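Local coordinates for ACYL carrier protein ACPA (Mycobacterium tuberculosis, PDB 2CGQ), which probably carries acyl chains as thioesters on a phosphopantetheine arm, as other acyl carrier proteins do, at residues 65-76 with 91-99; 35-43 with 54-62. One frame throughout, in Å; residues are numbered along the deposited sequence.

Contact 1 (65-76 with 91-99); sequences LITELEDEFDIA and VYTSVAVWF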
loop_
_atom_site.group_PDB
_atom_site.type_symbol
_atom_site.label_atom_id
_atom_site.label_comp_id
_atom_site.label_asym_id
_atom_site.label_seq_id
_atom_site.Cartn_x
_atom_site.Cartn_y
_atom_site.Cartn_z
ATOM N N LEU A 65 5.780 2.065 2.123
ATOM C CA LEU A 65 4.364 2.139 1.805
ATOM C C LEU A 65 3.524 2.527 3.006
ATOM O O LEU A 65 2.683 3.427 2.913
ATOM C CB LEU A 65 3.847 0.835 1.203
ATOM C CG LEU A 65 2.410 0.762 0.846
ATOM C CD1 LEU A 65 2.042 1.718 -0.236
ATOM C CD2 LEU A 65 2.134 -0.673 0.374
ATOM N N ILE A 66 3.730 1.847 4.114
ATOM C CA ILE A 66 2.919 2.127 5.329
ATOM C C ILE A 66 3.113 3.583 5.792
ATOM O O ILE A 66 2.175 4.330 6.005
ATOM C CB ILE A 66 3.220 1.141 6.459
ATOM C CG1 ILE A 66 2.898 -0.334 6.018
ATOM C CG2 ILE A 66 2.424 1.499 7.702
ATOM C CD1 ILE A 66 1.487 -0.565 5.452
ATOM N N THR A 67 4.350 4.004 5.925
ATOM C CA THR A 67 4.659 5.317 6.427
ATOM C C THR A 67 4.221 6.425 5.430
ATOM O O THR A 67 3.669 7.473 5.840
ATOM C CB THR A 67 6.131 5.408 6.853
ATOM O OG1 THR A 67 7.011 5.172 5.737
ATOM C CG2 THR A 67 6.448 4.436 8.001
ATOM N N GLU A 68 4.495 6.229 4.120
ATOM C CA GLU A 68 3.976 7.170 3.110
ATOM C C GLU A 68 2.454 7.363 3.204
ATOM O O GLU A 68 1.958 8.489 3.076
ATOM C CB GLU A 68 4.418 6.793 1.684
ATOM C CG GLU A 68 4.200 7.903 0.650
ATOM C CD GLU A 68 5.130 7.854 -0.576
ATOM O OE1 GLU A 68 4.750 8.420 -1.635
ATOM O OE2 GLU A 68 6.238 7.276 -0.466
ATOM N N LEU A 69 1.700 6.277 3.319
ATOM C CA LEU A 69 0.263 6.361 3.441
ATOM C C LEU A 69 -0.179 7.011 4.739
ATOM O O LEU A 69 -1.083 7.874 4.741
ATOM C CB LEU A 69 -0.362 4.973 3.341
ATOM C CG LEU A 69 -0.228 4.291 1.967
ATOM C CD1 LEU A 69 -0.776 2.886 2.097
ATOM C CD2 LEU A 69 -0.918 5.046 0.939
ATOM N N GLU A 70 0.513 6.687 5.839
ATOM C CA GLU A 70 0.206 7.412 7.092
ATOM C C GLU A 70 0.390 8.927 6.937
ATOM O O GLU A 70 -0.455 9.740 7.346
ATOM C CB GLU A 70 1.127 6.911 8.228
ATOM C CG GLU A 70 0.792 5.469 8.675
ATOM C CD GLU A 70 1.602 5.022 9.909
ATOM O OE1 GLU A 70 2.804 5.419 10.010
ATOM O OE2 GLU A 70 1.058 4.249 10.761
ATOM N N ASP A 71 1.474 9.321 6.286
ATOM C CA ASP A 71 1.697 10.739 6.076
ATOM C C ASP A 71 0.735 11.345 5.042
ATOM O O ASP A 71 0.325 12.500 5.179
ATOM C CB ASP A 71 3.144 10.982 5.617
ATOM C CG ASP A 71 4.158 10.916 6.774
ATOM O OD1 ASP A 71 3.758 11.246 7.918
ATOM O OD2 ASP A 71 5.348 10.581 6.524
ATOM N N GLU A 72 0.474 10.606 3.966
ATOM C CA GLU A 72 -0.364 11.098 2.854
ATOM C C GLU A 72 -1.783 11.320 3.292
ATOM O O GLU A 72 -2.422 12.301 2.922
ATOM C CB GLU A 72 -0.341 10.123 1.682
ATOM C CG GLU A 72 -1.178 10.576 0.489
ATOM C CD GLU A 72 -0.996 9.687 -0.732
ATOM O OE1 GLU A 72 -1.493 10.084 -1.822
ATOM O OE2 GLU A 72 -0.373 8.589 -0.581
ATOM N N PHE A 73 -2.294 10.392 4.066
ATOM C CA PHE A 73 -3.699 10.396 4.457
ATOM C C PHE A 73 -3.907 10.897 5.870
ATOM O O PHE A 73 -5.060 11.068 6.266
ATOM C CB PHE A 73 -4.330 9.025 4.269
ATOM C CG PHE A 73 -4.551 8.664 2.839
ATOM C CD1 PHE A 73 -5.675 9.115 2.157
ATOM C CD2 PHE A 73 -3.657 7.865 2.183
ATOM C CE1 PHE A 73 -5.897 8.735 0.791
ATOM C CE2 PHE A 73 -3.803 7.520 0.850
ATOM C CZ PHE A 73 -4.931 7.958 0.124
ATOM N N ASP A 74 -2.829 11.220 6.582
ATOM C CA ASP A 74 -2.882 11.597 8.003
ATOM C C ASP A 74 -3.645 10.543 8.804
ATOM O O ASP A 74 -4.610 10.840 9.569
ATOM C CB ASP A 74 -3.444 13.014 8.249
ATOM C CG ASP A 74 -2.990 13.603 9.643
ATOM O OD1 ASP A 74 -3.639 14.597 10.106
ATOM O OD2 ASP A 74 -1.985 13.044 10.248
ATOM N N ILE A 75 -3.194 9.306 8.638
ATOM C CA ILE A 75 -3.757 8.180 9.358
ATOM C C ILE A 75 -2.640 7.454 10.099
ATOM O O ILE A 75 -1.462 7.822 10.024
ATOM C CB ILE A 75 -4.531 7.233 8.401
ATOM C CG1 ILE A 75 -3.608 6.576 7.400
ATOM C CG2 ILE A 75 -5.651 8.018 7.645
ATOM C CD1 ILE A 75 -4.250 5.593 6.521
ATOM N N ALA A 76 -3.046 6.427 10.834
ATOM C CA ALA A 76 -2.134 5.521 11.533
ATOM C C ALA A 76 -2.577 4.113 11.282
ATOM O O ALA A 76 -3.765 3.811 11.333
ATOM C CB ALA A 76 -2.125 5.843 13.026
ATOM N N VAL A 91 -4.232 -3.257 1.455
ATOM C CA VAL A 91 -3.807 -1.843 1.571
ATOM C C VAL A 91 -5.019 -0.899 1.422
ATOM O O VAL A 91 -5.226 0.027 2.243
ATOM C CB VAL A 91 -2.743 -1.479 0.524
ATOM C CG1 VAL A 91 -2.282 -0.017 0.728
ATOM C CG2 VAL A 91 -1.525 -2.356 0.620
ATOM N N TYR A 92 -5.875 -1.128 0.402
ATOM C CA TYR A 92 -7.083 -0.315 0.242
ATOM C C TYR A 92 -7.962 -0.342 1.467
ATOM O O TYR A 92 -8.446 0.667 1.904
ATOM C CB TYR A 92 -7.904 -0.765 -0.982
ATOM C CG TYR A 92 -7.253 -0.707 -2.335
ATOM C CD1 TYR A 92 -6.164 0.077 -2.627
ATOM C CD2 TYR A 92 -7.857 -1.364 -3.420
ATOM C CE1 TYR A 92 -5.641 0.144 -3.938
ATOM C CE2 TYR A 92 -7.357 -1.291 -4.708
ATOM C CZ TYR A 92 -6.276 -0.551 -4.984
ATOM O OH TYR A 92 -5.828 -0.571 -6.286
ATOM N N THR A 93 -8.181 -1.515 2.050
ATOM C CA THR A 93 -9.157 -1.604 3.148
ATOM C C THR A 93 -8.510 -1.031 4.417
ATOM O O THR A 93 -9.223 -0.497 5.277
ATOM C CB THR A 93 -9.703 -3.041 3.306
ATOM O OG1 THR A 93 -8.611 -3.901 3.491
ATOM C CG2 THR A 93 -10.340 -3.460 2.084
ATOM N N SER A 94 -7.184 -1.058 4.508
ATOM C CA SER A 94 -6.479 -0.454 5.676
ATOM C C SER A 94 -6.639 1.061 5.687
ATOM O O SER A 94 -6.778 1.663 6.776
ATOM C CB SER A 94 -4.996 -0.808 5.734
ATOM O OG SER A 94 -4.753 -2.065 6.317
ATOM N N VAL A 95 -6.613 1.685 4.505
ATOM C CA VAL A 95 -6.867 3.103 4.397
ATOM C C VAL A 95 -8.373 3.400 4.459
ATOM O O VAL A 95 -8.780 4.384 5.080
ATOM C CB VAL A 95 -6.260 3.649 3.109
ATOM C CG1 VAL A 95 -6.571 5.120 2.909
ATOM C CG2 VAL A 95 -4.742 3.367 3.112
ATOM N N ALA A 96 -9.188 2.590 3.782
ATOM C CA ALA A 96 -10.662 2.819 3.757
ATOM C C ALA A 96 -11.315 2.949 5.117
ATOM O O ALA A 96 -12.356 3.624 5.242
ATOM C CB ALA A 96 -11.345 1.735 2.989
ATOM N N VAL A 97 -10.769 2.288 6.125
ATOM C CA VAL A 97 -11.350 2.352 7.466
ATOM C C VAL A 97 -11.318 3.764 8.032
ATOM O O VAL A 97 -12.131 4.100 8.877
ATOM C CB VAL A 97 -10.712 1.316 8.478
ATOM C CG1 VAL A 97 -10.891 -0.144 7.963
ATOM C CG2 VAL A 97 -9.324 1.643 8.815
ATOM N N TRP A 98 -10.417 4.600 7.528
ATOM C CA TRP A 98 -10.315 5.981 7.993
ATOM C C TRP A 98 -11.266 6.937 7.257
ATOM O O TRP A 98 -11.388 8.083 7.655
ATOM C CB TRP A 98 -8.864 6.469 7.875
ATOM C CG TRP A 98 -7.971 5.814 8.921
ATOM C CD1 TRP A 98 -7.394 4.574 8.866
ATOM C CD2 TRP A 98 -7.593 6.374 10.189
ATOM N NE1 TRP A 98 -6.654 4.322 10.038
ATOM C CE2 TRP A 98 -6.765 5.427 10.847
ATOM C CE3 TRP A 98 -7.828 7.603 10.806
ATOM C CZ2 TRP A 98 -6.186 5.671 12.090
ATOM C CZ3 TRP A 98 -7.265 7.834 12.054
ATOM C CH2 TRP A 98 -6.434 6.860 12.683
ATOM N N PHE A 99 -11.947 6.457 6.221
ATOM C CA PHE A 99 -12.824 7.299 5.376
ATOM C C PHE A 99 -14.184 6.667 5.068
ATOM O O PHE A 99 -14.642 5.786 5.797
ATOM C CB PHE A 99 -12.097 7.560 4.078
ATOM C CG PHE A 99 -10.801 8.269 4.280
ATOM C CD1 PHE A 99 -9.602 7.578 4.258
ATOM C CD2 PHE A 99 -10.790 9.641 4.572
ATOM C CE1 PHE A 99 -8.415 8.248 4.499
ATOM C CE2 PHE A 99 -9.598 10.318 4.802
ATOM C CZ PHE A 99 -8.418 9.629 4.765
HETATM O O HOH W 1 -5.836 1.839 11.428
#

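Contact 2 (35-43 with 54-62); sequences IQRILRTDR and DLGFDSLKL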
loop_
_atom_site.group_PDB
_atom_site.type_symbol
_atom_site.label_atom_id
_atom_site.label_comp_id
_atom_site.label_asym_id
_atom_site.label_seq_id
_atom_site.Cartn_x
_atom_site.Cartn_y
_atom_site.Cartn_z
ATOM N N ILE A 35 1.985 3.480 -4.503
ATOM C CA ILE A 35 2.618 2.201 -4.833
ATOM C C ILE A 35 3.555 2.328 -6.045
ATOM O O ILE A 35 4.698 1.894 -6.032
ATOM C CB ILE A 35 1.547 1.114 -5.063
ATOM C CG1 ILE A 35 0.918 0.738 -3.710
ATOM C CG2 ILE A 35 2.196 -0.070 -5.751
ATOM C CD1 ILE A 35 -0.348 -0.239 -3.811
ATOM N N GLN A 36 3.059 2.942 -7.110
ATOM C CA GLN A 36 3.897 3.178 -8.280
ATOM C C GLN A 36 5.112 4.050 -8.011
ATOM O O GLN A 36 6.189 3.785 -8.564
ATOM C CB GLN A 36 3.060 3.751 -9.409
ATOM C CG GLN A 36 2.045 2.755 -9.978
ATOM C CD GLN A 36 1.103 3.397 -10.955
ATOM O OE1 GLN A 36 0.769 4.574 -10.795
ATOM N NE2 GLN A 36 0.678 2.643 -11.995
ATOM N N ARG A 37 4.950 5.100 -7.204
ATOM C CA ARG A 37 6.060 5.993 -6.892
ATOM C C ARG A 37 7.164 5.189 -6.162
ATOM O O ARG A 37 8.338 5.236 -6.526
ATOM C CB ARG A 37 5.525 7.131 -6.020
ATOM C CG ARG A 37 6.084 8.485 -6.119
ATOM C CD ARG A 37 5.925 9.248 -4.780
ATOM N NE ARG A 37 6.534 8.438 -3.699
ATOM C CZ ARG A 37 7.829 8.457 -3.344
ATOM N NH1 ARG A 37 8.661 9.266 -3.923
ATOM N NH2 ARG A 37 8.283 7.574 -2.444
ATOM N N ILE A 38 6.768 4.433 -5.142
ATOM C CA ILE A 38 7.715 3.613 -4.362
ATOM C C ILE A 38 8.425 2.561 -5.181
ATOM O O ILE A 38 9.652 2.389 -5.056
ATOM C CB ILE A 38 7.020 2.952 -3.127
ATOM C CG1 ILE A 38 6.643 4.041 -2.143
ATOM C CG2 ILE A 38 7.909 1.861 -2.446
ATOM C CD1 ILE A 38 5.618 3.555 -1.111
ATOM N N LEU A 39 7.719 1.885 -6.056
ATOM C CA LEU A 39 8.328 0.848 -6.866
ATOM C C LEU A 39 8.968 1.409 -8.158
ATOM O O LEU A 39 9.643 0.659 -8.883
ATOM C CB LEU A 39 7.323 -0.180 -7.287
ATOM C CG LEU A 39 6.544 -0.959 -6.234
ATOM C CD1 LEU A 39 5.471 -1.714 -6.927
ATOM C CD2 LEU A 39 7.486 -1.880 -5.511
ATOM N N ARG A 40 8.758 2.698 -8.462
ATOM C CA ARG A 40 9.234 3.249 -9.737
ATOM C C ARG A 40 8.755 2.445 -10.954
ATOM O O ARG A 40 9.544 2.083 -11.849
ATOM C CB ARG A 40 10.754 3.309 -9.712
ATOM C CG ARG A 40 11.221 4.250 -8.674
ATOM C CD ARG A 40 12.678 4.240 -8.610
ATOM N NE ARG A 40 13.043 4.741 -7.303
ATOM C CZ ARG A 40 14.048 5.545 -7.075
ATOM N NH1 ARG A 40 14.274 5.942 -5.844
ATOM N NH2 ARG A 40 14.829 5.967 -8.072
ATOM N N THR A 41 7.463 2.212 -11.026
ATOM C CA THR A 41 6.871 1.486 -12.157
ATOM C C THR A 41 5.639 2.211 -12.656
ATOM O O THR A 41 5.064 3.014 -11.933
ATOM C CB THR A 41 6.520 0.058 -11.755
ATOM O OG1 THR A 41 5.990 -0.641 -12.877
ATOM C CG2 THR A 41 5.468 0.032 -10.662
ATOM N N ASP A 42 5.276 1.966 -13.905
ATOM C CA ASP A 42 4.019 2.474 -14.468
ATOM C C ASP A 42 3.053 1.332 -14.708
ATOM O O ASP A 42 1.977 1.526 -15.311
ATOM C CB ASP A 42 4.263 3.220 -15.780
ATOM C CG ASP A 42 5.009 2.370 -16.814
ATOM O OD1 ASP A 42 5.330 2.888 -17.924
ATOM O OD2 ASP A 42 5.324 1.196 -16.499
ATOM N N ARG A 43 3.429 0.127 -14.275
ATOM C CA ARG A 43 2.533 -1.000 -14.421
ATOM C C ARG A 43 1.219 -0.751 -13.706
ATOM O O ARG A 43 1.178 -0.100 -12.653
ATOM C CB ARG A 43 3.179 -2.280 -13.899
ATOM C CG ARG A 43 3.376 -2.358 -12.451
ATOM C CD ARG A 43 4.192 -3.629 -12.079
ATOM N NE ARG A 43 3.404 -4.857 -12.292
ATOM C CZ ARG A 43 3.834 -6.079 -11.950
ATOM N NH1 ARG A 43 3.060 -7.139 -12.142
ATOM N NH2 ARG A 43 5.027 -6.241 -11.383
ATOM N N ASP A 54 3.953 -10.537 -6.520
ATOM C CA ASP A 54 3.591 -9.914 -7.797
ATOM C C ASP A 54 4.284 -8.597 -8.111
ATOM O O ASP A 54 4.669 -8.374 -9.254
ATOM C CB ASP A 54 2.066 -9.730 -7.904
ATOM C CG ASP A 54 1.313 -11.065 -7.942
ATOM O OD1 ASP A 54 1.804 -12.033 -8.576
ATOM O OD2 ASP A 54 0.208 -11.161 -7.375
ATOM N N LEU A 55 4.404 -7.721 -7.112
ATOM C CA LEU A 55 4.906 -6.353 -7.317
ATOM C C LEU A 55 6.357 -6.127 -6.911
ATOM O O LEU A 55 6.942 -5.076 -7.240
ATOM C CB LEU A 55 4.001 -5.353 -6.608
ATOM C CG LEU A 55 2.592 -5.288 -7.169
ATOM C CD1 LEU A 55 1.727 -4.380 -6.349
ATOM C CD2 LEU A 55 2.634 -4.762 -8.601
ATOM N N GLY A 56 6.909 -7.105 -6.198
ATOM C CA GLY A 56 8.284 -7.122 -5.754
ATOM C C GLY A 56 8.595 -6.214 -4.578
ATOM O O GLY A 56 9.727 -5.706 -4.441
ATOM N N PHE A 57 7.623 -5.959 -3.715
ATOM C CA PHE A 57 7.903 -5.295 -2.455
ATOM C C PHE A 57 8.855 -6.142 -1.623
ATOM O O PHE A 57 8.785 -7.364 -1.620
ATOM C CB PHE A 57 6.631 -5.021 -1.620
ATOM C CG PHE A 57 5.893 -3.773 -2.020
ATOM C CD1 PHE A 57 4.995 -3.770 -3.053
ATOM C CD2 PHE A 57 6.136 -2.580 -1.366
ATOM C CE1 PHE A 57 4.319 -2.607 -3.384
ATOM C CE2 PHE A 57 5.456 -1.420 -1.697
ATOM C CZ PHE A 57 4.615 -1.399 -2.702
ATOM N N ASP A 58 9.753 -5.456 -0.921
ATOM C CA ASP A 58 10.614 -6.046 0.061
ATOM C C ASP A 58 10.326 -5.329 1.387
ATOM O O ASP A 58 9.407 -4.517 1.478
ATOM C CB ASP A 58 12.093 -5.963 -0.391
ATOM C CG ASP A 58 12.570 -4.552 -0.639
ATOM O OD1 ASP A 58 11.870 -3.598 -0.306
ATOM O OD2 ASP A 58 13.711 -4.376 -1.140
ATOM N N SER A 59 11.051 -5.668 2.439
ATOM C CA SER A 59 10.722 -5.093 3.726
ATOM C C SER A 59 10.876 -3.570 3.758
ATOM O O SER A 59 10.044 -2.897 4.337
ATOM C CB SER A 59 11.531 -5.724 4.837
ATOM O OG SER A 59 12.891 -5.510 4.595
ATOM N N LEU A 60 11.922 -3.049 3.123
ATOM C CA LEU A 60 12.116 -1.589 3.073
ATOM C C LEU A 60 10.902 -0.988 2.330
ATOM O O LEU A 60 10.364 -0.019 2.770
ATOM C CB LEU A 60 13.390 -1.246 2.328
ATOM C CG LEU A 60 13.602 0.232 1.952
ATOM C CD1 LEU A 60 13.436 1.055 3.135
ATOM C CD2 LEU A 60 14.937 0.424 1.307
ATOM N N LYS A 61 10.515 -1.516 1.168
ATOM C CA LYS A 61 9.493 -0.842 0.383
ATOM C C LYS A 61 8.138 -0.955 1.072
ATOM O O LYS A 61 7.280 -0.080 0.947
ATOM C CB LYS A 61 9.444 -1.360 -1.070
ATOM C CG LYS A 61 10.734 -0.964 -1.884
ATOM C CD LYS A 61 10.738 -1.599 -3.299
ATOM C CE LYS A 61 12.151 -1.628 -3.802
ATOM N NZ LYS A 61 12.403 -1.792 -5.294
ATOM N N LEU A 62 7.928 -2.031 1.813
ATOM C CA LEU A 62 6.680 -2.132 2.580
ATOM C C LEU A 62 6.647 -1.100 3.704
ATOM O O LEU A 62 5.590 -0.555 3.993
ATOM C CB LEU A 62 6.519 -3.496 3.196
ATOM C CG LEU A 62 6.255 -4.575 2.161
ATOM C CD1 LEU A 62 6.510 -5.964 2.777
ATOM C CD2 LEU A 62 4.901 -4.410 1.543
HETATM O O HOH W 2 11.810 1.052 -6.317
HETATM O O HOH W 3 6.313 -3.942 -9.590
#

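Contact 1 (65-76 with 91-99)
Ile75 lies over one face of the Trp98 indole: its CB stands 3.6 Å from the centroid of the five-membered ring, close to the ring normal, which is CH-pi geometry. With chi1 at 65°, Ile75 CG1 is placed between the backbone N and carbonyl carbon; CG2 presses on Trp98 CG at 3.4 Å, while CD1 reaches Val95 CG2. Val95 is itself divided, because its CG1 sits over the face of a second aromatic ring, a CH-pi contact 3.9 Å from the centroid of Phe73 and 5° off its normal. Phe73 CD1 also meets Phe99 CE1 at 3.7 Å, the two rings inclined obliquely to each other. Further down the helices the contact is purely aliphatic. The side chains of Leu69 and Val91 cross at about a right angle, with Leu69 CD1 3.5 Å from Val91 CG1, and Leu65 CD2 and Val91 CG2 meet tip to tip. At the outer margin a water donates to Ala76 O (2.9 Å) and accepts from Trp98 NE1 (3.0 Å), tying the indole to the backbone.

Two changes of chain direction set up this cluster. Asp74, with positive phi, is the first residue to leave the helical conformation after helix 59-73, and Ile75 follows, its N bonded to Glu70 O; a type I turn from Ala96 to Phe99 delivers Trp98 and Phe99. Glu70 OE2 accepts a hydrogen bond from Ile77 N, just past the segment.

The axes of 65-73 and 91-96 approach to 11.6 Å, with N-to-C directions 33° apart; the contact joins the C-terminal half of helix 59-73 to helix 88-96. Helix 27-39 also borders both: Val91 touches Ile31, Tyr92 OH bonds Asn32 OD1, and Glu72 OE2 bonds Thr34 OG1. Ile85, in the preceding loop, packs against Ile66 and Val91.

Contact 2 (35-43 with 54-62)
The Phe57 ring carries Leu39 on one face: CD2 is 3.9 Å from the ring centroid and 13° off the normal, a CH-pi contact over the middle of the ring. Ile35 CG2 comes in at the edge, near the ring plane, and the backbone atoms Lys61 C and Leu62 N also lie at the edge, so the phenyl group is wedged between helix 27-39 and the first turn of the next helix. The other flat group, the Arg43 guanidinium, has Leu55 CD2 over one face, displaced toward its rim. Bent at chi3 (-70°), the arginine chain turns its head to the 54-55 backbone, where NH2 gives Asp54 O a weak hydrogen bond of 3.0 Å at a poor angle, 126°. A water that accepts from Arg43 NH2 (3.2 Å) and donates to Leu55 O (2.7 Å) adds a second, water-mediated link between the arginine and the same backbone.

Leu39 also sends CD1 to Leu55 CB. Beside it, Ile38 CG2 touches Lys61 CB at 3.8 Å as the two side chains slide past each other in opposite directions. The extended Lys61 chain runs on past Leu39 CD2, and a second water links its NZ (3.1 Å) to Ile38 O (2.8 Å).

Behind these contacts, a Schellman motif with Arg40 at C-prime ends the helix, an ST turn of Thr41 follows, and Gln36 NE2 bonds Arg43 O at 2.9 Å. Across from it, Asp58 N-caps helix 59-73, its OD1 accepting from Lys61 N. Asp58-Ser59-Leu60 matches the Asp-Ser-Leu motif of acyl carrier proteins, whose serine, probably Ser59 here, bears phosphopantetheine; exposed Ser59 is the first residue of the helix, and Phe57 two residues earlier packs against Ile35, Ile38 and Leu39.

Contacts 1 and 2 share helix 59-73, contact 2 at its start and contact 1 at its far end, and their centres lie about 16 Å apart on opposite sides of the chain's centre. They nevertheless meet along helix 27-39. Leu65 CD1 packs on Ile35 CG1 at 3.8 Å, and Leu65 CA lies 3.5 Å from Ile38 CD1, joining the two apolar clusters; nearer the surface, Glu68 OE1 forms a 2.7 Å salt bridge with Arg37 NE. Ser59, the probable phosphopantetheine site, lies within segment 54-62 but takes no part in the packing of contact 2, whereas contact 1 sets the C-terminal part of the helix against helix 88-96.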